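Local atomic coordinates of pyruvate kinase 1 (Trypanosoma brucei brucei, PDB entry 4KCT), a protein that catalyses the transfer of phosphate from phosphoenolpyruvate to ADP, giving pyruvate and ATP, and has an intrinsic decarboxylase activity, probably acting on oxaloacetate. Residues Val48-Phe53 with Met329-Thr334; Cys26-Ser31 with Lys39-Ser44; Pro30-Val35 with Lys338-Val343; Asn22-Thr27 with Glu342-Met347. One frame throughout, in Å; residues are numbered along the deposited sequence.

All four contacts lie in the TIM-barrel domain, their centres about 5 to 11 Å apart. Strand 23-27 sits between strands 46-52 and 327-330 in the closed parallel sheet, and contacts 2 and 4 both use it. Contact 2 is local, within one beta-alpha-beta unit, and closes before contact 1 opens. Contacts 1, 3 and 4 span about 280 to 320 residues and join the beginning of the barrel to its end. Contacts 3 and 4 share helix 340-356; contacts 2 and 3, the closest pair, share Pro30 and Ser31. Contact 1 reaches the pyruvate and potassium sites; contacts 2 and 4 pack outer helices on the wall, and contact 3 joins a loop to the start of helix 340-356.

Contact 1: residues Val48-Phe53 with Met329-Thr334; sequences VARMNF and MLSGET. With K (potassium ion), chain D.
Arg50 and Met329 meet inside the TIM barrel, reaching from strands 46-52 and 327-330, which flank strand 23-27. The tight part is the methionine methyl. Met329 CE lies 3.4 Å above one face of the Arg50 guanidinium, toward its rim, and 3.5 Å from Arg50 NE, while Met329 SD rests 3.7 Å from Arg50 CD. The two side chains cross at about a right angle. Arg50 runs extended from CG to NE, whereas in Met329 the bend at chi3 (111°) lays CE over the flat group. Asn52 CB lies over the rim of the opposite face, with the guanidinium between the two. Its rotation is further fixed by a salt bridge from NE to Asp84 and a hydrogen bond between NH1 and Thr27 OG1. The Ser331 side is looser: its OG approaches obliquely, 3.7 Å from Arg50 NH1. Beyond the guanidinium edge the contact gives way to water and metal. Met329 belongs to the pyruvate pocket, and Asn52 to the potassium site with Ser54, Asp84 and Thr85. Water 2, in the guanidinium plane, binds the potassium ion at 2.9 Å, and Asn52 OD1 binds it at 2.7 Å.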
loop_
_atom_site.group_PDB
_atom_site.type_symbol
_atom_site.label_atom_id
_atom_site.label_comp_id
_atom_site.label_asym_id
_atom_site.label_seq_id
_atom_site.Cartn_x
_atom_site.Cartn_y
_atom_site.Cartn_z
ATOM N N VAL A 48 -38.158 -5.644 0.978
ATOM C CA VAL A 48 -38.601 -6.344 2.220
ATOM C C VAL A 48 -39.638 -5.476 2.897
ATOM O O VAL A 48 -39.464 -4.257 2.973
ATOM C CB VAL A 48 -37.453 -6.539 3.224
ATOM C CG1 VAL A 48 -37.989 -7.105 4.557
ATOM C CG2 VAL A 48 -36.341 -7.441 2.626
ATOM N N ALA A 49 -40.761 -6.091 3.294
ATOM C CA ALA A 49 -41.808 -5.406 4.026
ATOM C C ALA A 49 -41.654 -5.647 5.532
ATOM O O ALA A 49 -41.578 -6.793 5.988
ATOM C CB ALA A 49 -43.187 -5.875 3.546
ATOM N N ARG A 50 -41.486 -4.569 6.272
ATOM C CA ARG A 50 -41.305 -4.650 7.721
ATOM C C ARG A 50 -42.646 -4.416 8.436
ATOM O O ARG A 50 -43.377 -3.466 8.121
ATOM C CB ARG A 50 -40.295 -3.628 8.183
ATOM C CG ARG A 50 -40.120 -3.530 9.711
ATOM C CD ARG A 50 -39.178 -2.370 10.053
ATOM N NE ARG A 50 -39.008 -2.148 11.495
ATOM C CZ ARG A 50 -39.494 -1.093 12.140
ATOM N NH1 ARG A 50 -40.212 -0.162 11.479
ATOM N NH2 ARG A 50 -39.295 -0.976 13.443
ATOM N N MET A 51 -43.023 -5.371 9.282
ATOM C CA MET A 51 -44.146 -5.204 10.186
ATOM C C MET A 51 -43.611 -4.838 11.566
ATOM O O MET A 51 -42.854 -5.604 12.175
ATOM C CB MET A 51 -44.947 -6.509 10.283
ATOM C CG MET A 51 -45.374 -7.095 8.927
ATOM S SD MET A 51 -46.245 -8.652 9.124
ATOM C CE MET A 51 -44.965 -9.729 9.797
ATOM N N ASN A 52 -44.021 -3.679 12.063
ATOM C CA ASN A 52 -43.592 -3.217 13.355
ATOM C C ASN A 52 -44.568 -3.662 14.412
ATOM O O ASN A 52 -45.647 -3.072 14.558
ATOM C CB ASN A 52 -43.498 -1.693 13.375
ATOM C CG ASN A 52 -42.931 -1.165 14.691
ATOM O OD1 ASN A 52 -42.580 -1.941 15.599
ATOM N ND2 ASN A 52 -42.849 0.145 14.805
ATOM N N PHE A 53 -44.227 -4.743 15.107
ATOM C CA PHE A 53 -45.136 -5.319 16.104
ATOM C C PHE A 53 -45.118 -4.558 17.415
ATOM O O PHE A 53 -45.794 -4.952 18.360
ATOM C CB PHE A 53 -44.815 -6.805 16.366
ATOM C CG PHE A 53 -45.502 -7.748 15.430
ATOM C CD1 PHE A 53 -45.374 -7.604 14.054
ATOM C CD2 PHE A 53 -46.302 -8.781 15.924
ATOM C CE1 PHE A 53 -45.994 -8.488 13.192
ATOM C CE2 PHE A 53 -46.922 -9.665 15.069
ATOM C CZ PHE A 53 -46.805 -9.497 13.700
ATOM N N MET A 329 -33.364 1.490 5.369
ATOM C CA MET A 329 -34.696 1.186 5.839
ATOM C C MET A 329 -35.522 2.451 5.976
ATOM O O MET A 329 -34.971 3.554 6.191
ATOM C CB MET A 329 -34.640 0.464 7.168
ATOM C CG MET A 329 -36.011 0.048 7.677
ATOM S SD MET A 329 -35.821 -1.083 9.058
ATOM C CE MET A 329 -36.420 -0.038 10.402
ATOM N N LEU A 330 -36.820 2.304 5.743
ATOM C CA LEU A 330 -37.788 3.378 5.956
ATOM C C LEU A 330 -38.808 2.944 7.020
ATOM O O LEU A 330 -39.219 1.762 7.079
ATOM C CB LEU A 330 -38.487 3.725 4.612
ATOM C CG LEU A 330 -37.532 4.219 3.511
ATOM C CD1 LEU A 330 -38.227 4.159 2.149
ATOM C CD2 LEU A 330 -37.045 5.644 3.797
ATOM N N SER A 331 -39.174 3.883 7.888
ATOM C CA SER A 331 -40.118 3.592 8.961
ATOM C C SER A 331 -41.390 4.390 8.772
ATOM O O SER A 331 -42.177 4.083 7.855
ATOM C CB SER A 331 -39.471 3.837 10.325
ATOM O OG SER A 331 -38.399 2.911 10.479
ATOM N N GLY A 332 -41.532 5.488 9.513
ATOM C CA GLY A 332 -42.739 6.337 9.375
ATOM C C GLY A 332 -42.894 6.915 7.960
ATOM O O GLY A 332 -44.024 7.129 7.482
ATOM N N GLU A 333 -41.772 7.128 7.263
ATOM C CA GLU A 333 -41.827 7.615 5.852
ATOM C C GLU A 333 -42.789 6.794 4.974
ATOM O O GLU A 333 -43.427 7.335 4.050
ATOM C CB GLU A 333 -40.421 7.620 5.213
ATOM C CG GLU A 333 -39.365 8.444 5.971
ATOM C CD GLU A 333 -38.445 7.578 6.850
ATOM O OE1 GLU A 333 -38.951 6.707 7.584
ATOM O OE2 GLU A 333 -37.223 7.825 6.872
ATOM N N THR A 334 -42.754 5.473 5.120
ATOM C CA THR A 334 -43.681 4.618 4.352
ATOM C C THR A 334 -44.905 4.151 5.146
ATOM O O THR A 334 -45.925 3.818 4.560
ATOM C CB THR A 334 -42.974 3.384 3.735
ATOM O OG1 THR A 334 -42.291 2.662 4.775
ATOM C CG2 THR A 334 -41.947 3.838 2.658
HETATM K K K D . -40.425 -2.745 17.082
HETATM O O HOH W 1 -39.278 -2.059 19.326
HETATM O O HOH W 2 -39.053 -0.266 16.468
#

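Contact 2: residues Cys26-Ser31 with Lys39-Ser44; sequences CTIGPS and KNLMKS
Leu41, the residue that meets Cys26 and Ile28 here, shares its peptide group with Asn40 O, and both faces of that flat group are used. Ser44 N and Ser44 OG reach Asn40 O from opposite faces of its plane, the first as the ordinary helical bond of 2.9 Å, the second at 2.7 Å and tilted 32° from the plane. One oxygen thus accepts two bonds from one residue, near the end of helix 35-44. The contact itself contains no ring or other flat side chain and is aliphatic. A single methyl, Leu41 CD1, touches both partners, 3.9 Å from Cys26 CB and 3.9 Å from Ile28 CD1. Ile28 does not point its CB at the helix; with CG1 beside the backbone N, the fold at chi2 (-48°) brings CD1 round to the leucine, and the two side chains run alongside in opposite senses. Met46 of strand 46-52 touches all three side chains, so the helix of this beta-alpha-beta unit is seated on both of its strands. With the closest approaches all between carbons and all three residues buried, the contact probably rests on hydrophobic and dispersion forces, while Ser44 OG turns to Asn40 O and Gln345.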
loop_
_atom_site.group_PDB
_atom_site.type_symbol
_atom_site.label_atom_id
_atom_site.label_comp_id
_atom_site.label_asym_id
_atom_site.label_seq_id
_atom_site.Cartn_x
_atom_site.Cartn_y
_atom_site.Cartn_z
ATOM N N CYS A 26 -39.054 -1.434 3.740
ATOM C CA CYS A 26 -40.135 -0.463 4.018
ATOM C C CYS A 26 -41.044 -0.989 5.099
ATOM O O CYS A 26 -41.531 -2.120 5.012
ATOM C CB CYS A 26 -40.977 -0.228 2.764
ATOM S SG CYS A 26 -40.001 0.408 1.390
ATOM N N THR A 27 -41.313 -0.146 6.087
ATOM C CA THR A 27 -42.335 -0.423 7.092
ATOM C C THR A 27 -43.740 -0.180 6.564
ATOM O O THR A 27 -44.018 0.866 5.961
ATOM C CB THR A 27 -42.115 0.433 8.344
ATOM O OG1 THR A 27 -40.755 0.308 8.742
ATOM C CG2 THR A 27 -43.042 -0.043 9.509
ATOM N N ILE A 28 -44.627 -1.152 6.789
ATOM C CA ILE A 28 -45.991 -1.060 6.304
ATOM C C ILE A 28 -46.900 -0.452 7.396
ATOM O O ILE A 28 -46.697 -0.686 8.588
ATOM C CB ILE A 28 -46.524 -2.434 5.876
ATOM C CG1 ILE A 28 -45.538 -3.098 4.886
ATOM C CG2 ILE A 28 -47.924 -2.300 5.251
ATOM C CD1 ILE A 28 -45.078 -2.184 3.743
ATOM N N GLY A 29 -47.818 0.406 6.981
ATOM C CA GLY A 29 -48.756 1.044 7.919
ATOM C C GLY A 29 -49.941 1.555 7.134
ATOM O O GLY A 29 -50.105 1.190 5.973
ATOM N N PRO A 30 -50.769 2.417 7.753
ATOM C CA PRO A 30 -51.992 2.862 7.090
ATOM C C PRO A 30 -51.741 3.501 5.718
ATOM O O PRO A 30 -52.583 3.402 4.854
ATOM C CB PRO A 30 -52.591 3.895 8.068
ATOM C CG PRO A 30 -51.542 4.142 9.103
ATOM C CD PRO A 30 -50.627 2.958 9.111
ATOM N N SER A 31 -50.576 4.111 5.503
ATOM C CA SER A 31 -50.287 4.692 4.184
ATOM C C SER A 31 -50.114 3.631 3.110
ATOM O O SER A 31 -50.147 3.953 1.911
ATOM C CB SER A 31 -49.034 5.563 4.225
ATOM O OG SER A 31 -49.282 6.761 4.894
ATOM N N LYS A 39 -48.253 -2.816 -4.212
ATOM C CA LYS A 39 -47.747 -2.989 -5.574
ATOM C C LYS A 39 -46.919 -1.790 -6.003
ATOM O O LYS A 39 -45.819 -1.947 -6.539
ATOM C CB LYS A 39 -48.891 -3.230 -6.571
ATOM C CG LYS A 39 -49.415 -4.664 -6.536
ATOM C CD LYS A 39 -50.245 -4.994 -7.781
ATOM C CE LYS A 39 -51.354 -4.003 -7.968
ATOM N NZ LYS A 39 -52.172 -4.327 -9.190
ATOM N N ASN A 40 -47.427 -0.588 -5.737
ATOM C CA ASN A 40 -46.672 0.605 -6.033
ATOM C C ASN A 40 -45.353 0.684 -5.261
ATOM O O ASN A 40 -44.346 1.169 -5.787
ATOM C CB ASN A 40 -47.515 1.846 -5.790
ATOM C CG ASN A 40 -48.586 2.033 -6.851
ATOM O OD1 ASN A 40 -48.440 1.567 -7.963
ATOM N ND2 ASN A 40 -49.666 2.697 -6.493
ATOM N N LEU A 41 -45.383 0.317 -3.987
ATOM C CA LEU A 41 -44.157 0.273 -3.195
ATOM C C LEU A 41 -43.137 -0.672 -3.830
ATOM O O LEU A 41 -41.944 -0.379 -3.860
ATOM C CB LEU A 41 -44.449 -0.185 -1.775
ATOM C CG LEU A 41 -44.643 0.826 -0.645
ATOM C CD1 LEU A 41 -44.324 0.188 0.715
ATOM C CD2 LEU A 41 -43.833 2.106 -0.839
ATOM N N MET A 42 -43.595 -1.850 -4.242
ATOM C CA MET A 42 -42.719 -2.831 -4.875
ATOM C C MET A 42 -42.153 -2.286 -6.191
ATOM O O MET A 42 -40.946 -2.356 -6.438
ATOM C CB MET A 42 -43.485 -4.125 -5.128
ATOM C CG MET A 42 -43.756 -4.889 -3.844
ATOM S SD MET A 42 -44.983 -6.188 -4.065
ATOM C CE MET A 42 -45.248 -6.634 -2.337
ATOM N N LYS A 43 -43.009 -1.689 -7.010
ATOM C CA LYS A 43 -42.525 -1.084 -8.254
ATOM C C LYS A 43 -41.547 0.019 -7.963
ATOM O O LYS A 43 -40.622 0.236 -8.712
ATOM C CB LYS A 43 -43.684 -0.538 -9.081
ATOM C CG LYS A 43 -44.523 -1.627 -9.713
ATOM C CD LYS A 43 -45.848 -1.039 -10.183
ATOM C CE LYS A 43 -46.548 -1.957 -11.148
ATOM N NZ LYS A 43 -47.724 -1.244 -11.724
ATOM N N SER A 44 -41.737 0.708 -6.851
ATOM C CA SER A 44 -40.854 1.823 -6.504
ATOM C C SER A 44 -39.483 1.357 -5.996
ATOM O O SER A 44 -38.505 2.136 -6.018
ATOM C CB SER A 44 -41.515 2.732 -5.462
ATOM O OG SER A 44 -42.682 3.347 -5.988
#

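Contact 3: residues Pro30-Val35 with Lys338-Val343; sequences PSTQSV and KYPNEV
Thr32 and Pro340 touch where the loop between strand 23-27 and helix 35-44 meets the start of helix 340-356. From Thr32 CB, itself too distant to touch the proline, the side chain divides into a polar and an apolar branch. OG1 lies between the backbone N and the carbonyl carbon (chi1 42°). It donates a hydrogen bond to Thr334 O and accepts one from Gly29 N, so this buried hydroxyl is used in both directions and ties its own loop to helix 332-335. CG2, the other tip, points to the proline ring. It stands 3.5 Å from Pro340 CB, tighter than usual for two carbons, and 4.0 Å from Pro340 CG. Pro340 CG also reaches the loop backbone, 4.2 Å from Ser31 O, and the neighbouring Ser31 CB stands 4.4 Å from the same ring carbon. Ser31 OG hydrogen-bonds to Gly337 O, a second polar tie between this loop and the chain leading into helix 340-356. Tyr339 holds the N-cap position of that helix, with its O accepting from Val343 N at 2.9 Å, and Pro340 opens the first turn. Ser34 caps helix 35-44 through a bond from Ala37 N to its OG. The loop leading into helix 35-44 is thereby laid against the first turn of helix 340-356, as befits the seam of a TIM barrel, where strands 23-27 and 327-330, first and last of the eight, are neighbours and the sheet closes.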
loop_
_atom_site.group_PDB
_atom_site.type_symbol
_atom_site.label_atom_id
_atom_site.label_comp_id
_atom_site.label_asym_id
_atom_site.label_seq_id
_atom_site.Cartn_x
_atom_site.Cartn_y
_atom_site.Cartn_z
ATOM N N PRO A 30 -50.769 2.417 7.753
ATOM C CA PRO A 30 -51.992 2.862 7.090
ATOM C C PRO A 30 -51.741 3.501 5.718
ATOM O O PRO A 30 -52.583 3.402 4.854
ATOM C CB PRO A 30 -52.591 3.895 8.068
ATOM C CG PRO A 30 -51.542 4.142 9.103
ATOM C CD PRO A 30 -50.627 2.958 9.111
ATOM N N SER A 31 -50.576 4.111 5.503
ATOM C CA SER A 31 -50.287 4.692 4.184
ATOM C C SER A 31 -50.114 3.631 3.110
ATOM O O SER A 31 -50.147 3.953 1.911
ATOM C CB SER A 31 -49.034 5.563 4.225
ATOM O OG SER A 31 -49.282 6.761 4.894
ATOM N N THR A 32 -49.694 2.430 3.521
ATOM C CA THR A 32 -49.137 1.471 2.569
ATOM C C THR A 32 -49.743 0.049 2.589
ATOM O O THR A 32 -49.239 -0.845 1.897
ATOM C CB THR A 32 -47.598 1.381 2.683
ATOM O OG1 THR A 32 -47.222 1.390 4.075
ATOM C CG2 THR A 32 -46.949 2.616 1.997
ATOM N N GLN A 33 -50.756 -0.189 3.414
ATOM C CA GLN A 33 -51.181 -1.573 3.648
ATOM C C GLN A 33 -51.999 -2.215 2.512
ATOM O O GLN A 33 -52.096 -3.442 2.426
ATOM C CB GLN A 33 -51.906 -1.733 4.990
ATOM C CG GLN A 33 -51.986 -3.191 5.439
ATOM C CD GLN A 33 -52.825 -3.369 6.693
ATOM O OE1 GLN A 33 -53.922 -2.822 6.796
ATOM N NE2 GLN A 33 -52.276 -4.046 7.680
ATOM N N SER A 34 -52.665 -1.400 1.709
ATOM C CA SER A 34 -53.554 -1.944 0.695
ATOM C C SER A 34 -52.743 -2.677 -0.380
ATOM O O SER A 34 -51.561 -2.375 -0.605
ATOM C CB SER A 34 -54.409 -0.835 0.064
ATOM O OG SER A 34 -53.620 -0.010 -0.781
ATOM N N VAL A 35 -53.369 -3.637 -1.049
ATOM C CA VAL A 35 -52.673 -4.357 -2.103
ATOM C C VAL A 35 -52.171 -3.387 -3.185
ATOM O O VAL A 35 -51.057 -3.532 -3.697
ATOM C CB VAL A 35 -53.569 -5.442 -2.723
ATOM C CG1 VAL A 35 -52.919 -6.046 -3.954
ATOM C CG2 VAL A 35 -53.883 -6.511 -1.676
ATOM N N LYS A 338 -47.059 10.829 3.720
ATOM C CA LYS A 338 -47.901 11.317 2.643
ATOM C C LYS A 338 -47.348 10.911 1.269
ATOM O O LYS A 338 -48.051 10.988 0.280
ATOM C CB LYS A 338 -47.962 12.844 2.744
ATOM C CG LYS A 338 -49.096 13.516 2.004
ATOM C CD LYS A 338 -49.188 14.972 2.452
ATOM C CE LYS A 338 -49.833 15.847 1.396
ATOM N NZ LYS A 338 -49.742 17.281 1.793
ATOM N N TYR A 339 -46.055 10.570 1.198
ATOM C CA TYR A 339 -45.406 10.341 -0.081
ATOM C C TYR A 339 -44.631 9.011 -0.103
ATOM O O TYR A 339 -43.439 9.002 -0.426
ATOM C CB TYR A 339 -44.437 11.500 -0.424
ATOM C CG TYR A 339 -45.090 12.865 -0.459
ATOM C CD1 TYR A 339 -45.820 13.278 -1.575
ATOM C CD2 TYR A 339 -44.957 13.751 0.610
ATOM C CE1 TYR A 339 -46.433 14.527 -1.610
ATOM C CE2 TYR A 339 -45.548 15.003 0.575
ATOM C CZ TYR A 339 -46.294 15.375 -0.534
ATOM O OH TYR A 339 -46.878 16.611 -0.575
ATOM N N PRO A 340 -45.325 7.888 0.172
ATOM C CA PRO A 340 -44.622 6.610 0.354
ATOM C C PRO A 340 -43.916 6.122 -0.921
ATOM O O PRO A 340 -42.775 5.681 -0.846
ATOM C CB PRO A 340 -45.743 5.629 0.770
ATOM C CG PRO A 340 -47.025 6.317 0.397
ATOM C CD PRO A 340 -46.742 7.794 0.559
ATOM N N ASN A 341 -44.525 6.310 -2.092
ATOM C CA ASN A 341 -43.848 5.913 -3.350
ATOM C C ASN A 341 -42.663 6.820 -3.680
ATOM O O ASN A 341 -41.606 6.339 -4.066
ATOM C CB ASN A 341 -44.822 5.874 -4.526
ATOM C CG ASN A 341 -45.937 4.878 -4.310
ATOM O OD1 ASN A 341 -45.714 3.817 -3.742
ATOM N ND2 ASN A 341 -47.180 5.286 -4.616
ATOM N N GLU A 342 -42.832 8.126 -3.497
ATOM C CA GLU A 342 -41.784 9.077 -3.874
ATOM C C GLU A 342 -40.551 8.890 -2.950
ATOM O O GLU A 342 -39.428 9.105 -3.382
ATOM C CB GLU A 342 -42.276 10.528 -3.770
ATOM C CG GLU A 342 -43.304 10.918 -4.839
ATOM C CD GLU A 342 -44.728 10.502 -4.471
ATOM O OE1 GLU A 342 -44.948 9.934 -3.388
ATOM O OE2 GLU A 342 -45.628 10.668 -5.316
ATOM N N VAL A 343 -40.789 8.630 -1.665
ATOM C CA VAL A 343 -39.670 8.445 -0.731
ATOM C C VAL A 343 -38.843 7.198 -1.097
ATOM O O VAL A 343 -37.610 7.266 -1.169
ATOM C CB VAL A 343 -40.097 8.468 0.772
ATOM C CG1 VAL A 343 -40.934 7.265 1.135
ATOM C CG2 VAL A 343 -38.864 8.510 1.677
#

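Contact 4: residues Asn22-Thr27 with Glu342-Met347; sequences NRIVCT and EVVQYM
Ile24 and Met347 pack between the wall of the TIM barrel and its outer helices, where helix 340-356 lies over the outside of strand 23-27. The axes of these short segments run nearly antiparallel, at 158°, and come within 9.9 Å of each other. Ile24 takes the largest share of the contact. Its CG1 branch is extended (chi2 167°), which sends CD1 out to the helix, 4.0 Å from Val344 O and 4.1 Å from Met347 CG. The shorter branch, CG2, meets the sulfur instead, at 3.9 Å from Met347 SD. Met347 starts with CG trans to the backbone N (chi1 -172°), continues straight to SD and then bends at its last bond. Its chain therefore runs alongside Ile24 in the opposite sense, CB and CG beside CD1 and the sulfur beside CG2. Beyond, it packs on Val328 and Leu330 of strand 327-330, so this one side chain spans two adjacent strands. Val344 sets its two methyls to different tasks: CG1, placed opposite the backbone N, lies 4.4 Å from Ile24 CD1, whereas CG2, opposite the carbonyl carbon and beside the backbone N, turns to Cys26. Elsewhere on helix 340-356, Gln345 NE2 bonds to Ser44 OG of helix 35-44 and Tyr346 packs on Ala272 of a neighbouring subunit. The closest approach between the two segments runs from Val344 CG2 to Cys26 SG, 3.6 Å.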
loop_
_atom_site.group_PDB
_atom_site.type_symbol
_atom_site.label_atom_id
_atom_site.label_comp_id
_atom_site.label_asym_id
_atom_site.label_seq_id
_atom_site.Cartn_x
_atom_site.Cartn_y
_atom_site.Cartn_z
ATOM N N ASN A 22 -27.966 -2.040 -3.787
ATOM C CA ASN A 22 -28.466 -2.001 -2.402
ATOM C C ASN A 22 -29.969 -2.232 -2.309
ATOM O O ASN A 22 -30.697 -2.139 -3.313
ATOM C CB ASN A 22 -28.086 -0.663 -1.709
ATOM C CG ASN A 22 -26.601 -0.462 -1.635
ATOM O OD1 ASN A 22 -26.001 0.152 -2.539
ATOM N ND2 ASN A 22 -25.962 -1.107 -0.649
ATOM N N ARG A 23 -30.430 -2.593 -1.111
ATOM C CA ARG A 23 -31.802 -3.081 -0.945
ATOM C C ARG A 23 -32.548 -2.197 0.054
ATOM O O ARG A 23 -31.947 -1.671 0.985
ATOM C CB ARG A 23 -31.802 -4.549 -0.470
ATOM C CG ARG A 23 -31.149 -5.510 -1.491
ATOM C CD ARG A 23 -32.001 -5.601 -2.751
ATOM N NE ARG A 23 -31.337 -6.394 -3.801
ATOM C CZ ARG A 23 -30.851 -5.883 -4.943
ATOM N NH1 ARG A 23 -30.831 -4.560 -5.140
ATOM N NH2 ARG A 23 -30.282 -6.686 -5.835
ATOM N N ILE A 24 -33.869 -2.078 -0.139
ATOM C CA ILE A 24 -34.700 -1.147 0.630
ATOM C C ILE A 24 -35.769 -1.918 1.442
ATOM O O ILE A 24 -36.516 -2.738 0.894
ATOM C CB ILE A 24 -35.377 -0.116 -0.305
ATOM C CG1 ILE A 24 -34.297 0.702 -1.029
ATOM C CG2 ILE A 24 -36.341 0.792 0.480
ATOM C CD1 ILE A 24 -34.838 1.533 -2.197
ATOM N N VAL A 25 -35.767 -1.689 2.752
ATOM C CA VAL A 25 -36.746 -2.263 3.660
ATOM C C VAL A 25 -37.779 -1.163 3.985
ATOM O O VAL A 25 -37.401 -0.068 4.368
ATOM C CB VAL A 25 -36.040 -2.677 4.978
ATOM C CG1 VAL A 25 -37.020 -3.222 5.985
ATOM C CG2 VAL A 25 -34.932 -3.689 4.696
ATOM N N CYS A 26 -39.054 -1.434 3.740
ATOM C CA CYS A 26 -40.135 -0.463 4.018
ATOM C C CYS A 26 -41.044 -0.989 5.099
ATOM O O CYS A 26 -41.531 -2.120 5.012
ATOM C CB CYS A 26 -40.977 -0.228 2.764
ATOM S SG CYS A 26 -40.001 0.408 1.390
ATOM N N THR A 27 -41.313 -0.146 6.087
ATOM C CA THR A 27 -42.335 -0.423 7.092
ATOM C C THR A 27 -43.740 -0.180 6.564
ATOM O O THR A 27 -44.018 0.866 5.961
ATOM C CB THR A 27 -42.115 0.433 8.344
ATOM O OG1 THR A 27 -40.755 0.308 8.742
ATOM C CG2 THR A 27 -43.042 -0.043 9.509
ATOM N N GLU A 342 -42.832 8.126 -3.497
ATOM C CA GLU A 342 -41.784 9.077 -3.874
ATOM C C GLU A 342 -40.551 8.890 -2.950
ATOM O O GLU A 342 -39.428 9.105 -3.382
ATOM C CB GLU A 342 -42.276 10.528 -3.770
ATOM C CG GLU A 342 -43.304 10.918 -4.839
ATOM C CD GLU A 342 -44.728 10.502 -4.471
ATOM O OE1 GLU A 342 -44.948 9.934 -3.388
ATOM O OE2 GLU A 342 -45.628 10.668 -5.316
ATOM N N VAL A 343 -40.789 8.630 -1.665
ATOM C CA VAL A 343 -39.670 8.445 -0.731
ATOM C C VAL A 343 -38.843 7.198 -1.097
ATOM O O VAL A 343 -37.610 7.266 -1.169
ATOM C CB VAL A 343 -40.097 8.468 0.772
ATOM C CG1 VAL A 343 -40.934 7.265 1.135
ATOM C CG2 VAL A 343 -38.864 8.510 1.677
ATOM N N VAL A 344 -39.523 6.122 -1.486
ATOM C CA VAL A 344 -38.816 4.911 -1.918
ATOM C C VAL A 344 -38.059 5.155 -3.226
ATOM O O VAL A 344 -36.915 4.740 -3.376
ATOM C CB VAL A 344 -39.759 3.714 -2.054
ATOM C CG1 VAL A 344 -39.049 2.551 -2.761
ATOM C CG2 VAL A 344 -40.287 3.297 -0.660
ATOM N N GLN A 345 -38.688 5.873 -4.150
ATOM C CA GLN A 345 -38.025 6.226 -5.402
ATOM C C GLN A 345 -36.777 7.096 -5.194
ATOM O O GLN A 345 -35.748 6.847 -5.814
ATOM C CB GLN A 345 -39.019 6.904 -6.372
ATOM C CG GLN A 345 -40.079 5.931 -6.917
ATOM C CD GLN A 345 -41.297 6.659 -7.488
ATOM O OE1 GLN A 345 -41.232 7.843 -7.765
ATOM N NE2 GLN A 345 -42.430 5.966 -7.570
ATOM N N TYR A 346 -36.857 8.098 -4.305
ATOM C CA TYR A 346 -35.657 8.890 -3.952
ATOM C C TYR A 346 -34.596 7.996 -3.352
ATOM O O TYR A 346 -33.414 8.122 -3.680
ATOM C CB TYR A 346 -35.978 10.008 -2.957
ATOM C CG TYR A 346 -36.161 11.353 -3.579
ATOM C CD1 TYR A 346 -35.077 12.064 -4.068
ATOM C CD2 TYR A 346 -37.436 11.909 -3.720
ATOM C CE1 TYR A 346 -35.249 13.300 -4.663
ATOM C CE2 TYR A 346 -37.617 13.129 -4.334
ATOM C CZ TYR A 346 -36.518 13.843 -4.758
ATOM O OH TYR A 346 -36.696 15.052 -5.373
ATOM N N MET A 347 -35.005 7.152 -2.401
ATOM C CA MET A 347 -34.045 6.287 -1.709
ATOM C C MET A 347 -33.295 5.398 -2.711
ATOM O O MET A 347 -32.070 5.306 -2.674
ATOM C CB MET A 347 -34.746 5.393 -0.681
ATOM C CG MET A 347 -33.725 4.647 0.181
ATOM S SD MET A 347 -34.480 3.967 1.695
ATOM C CE MET A 347 -33.776 5.067 2.946
#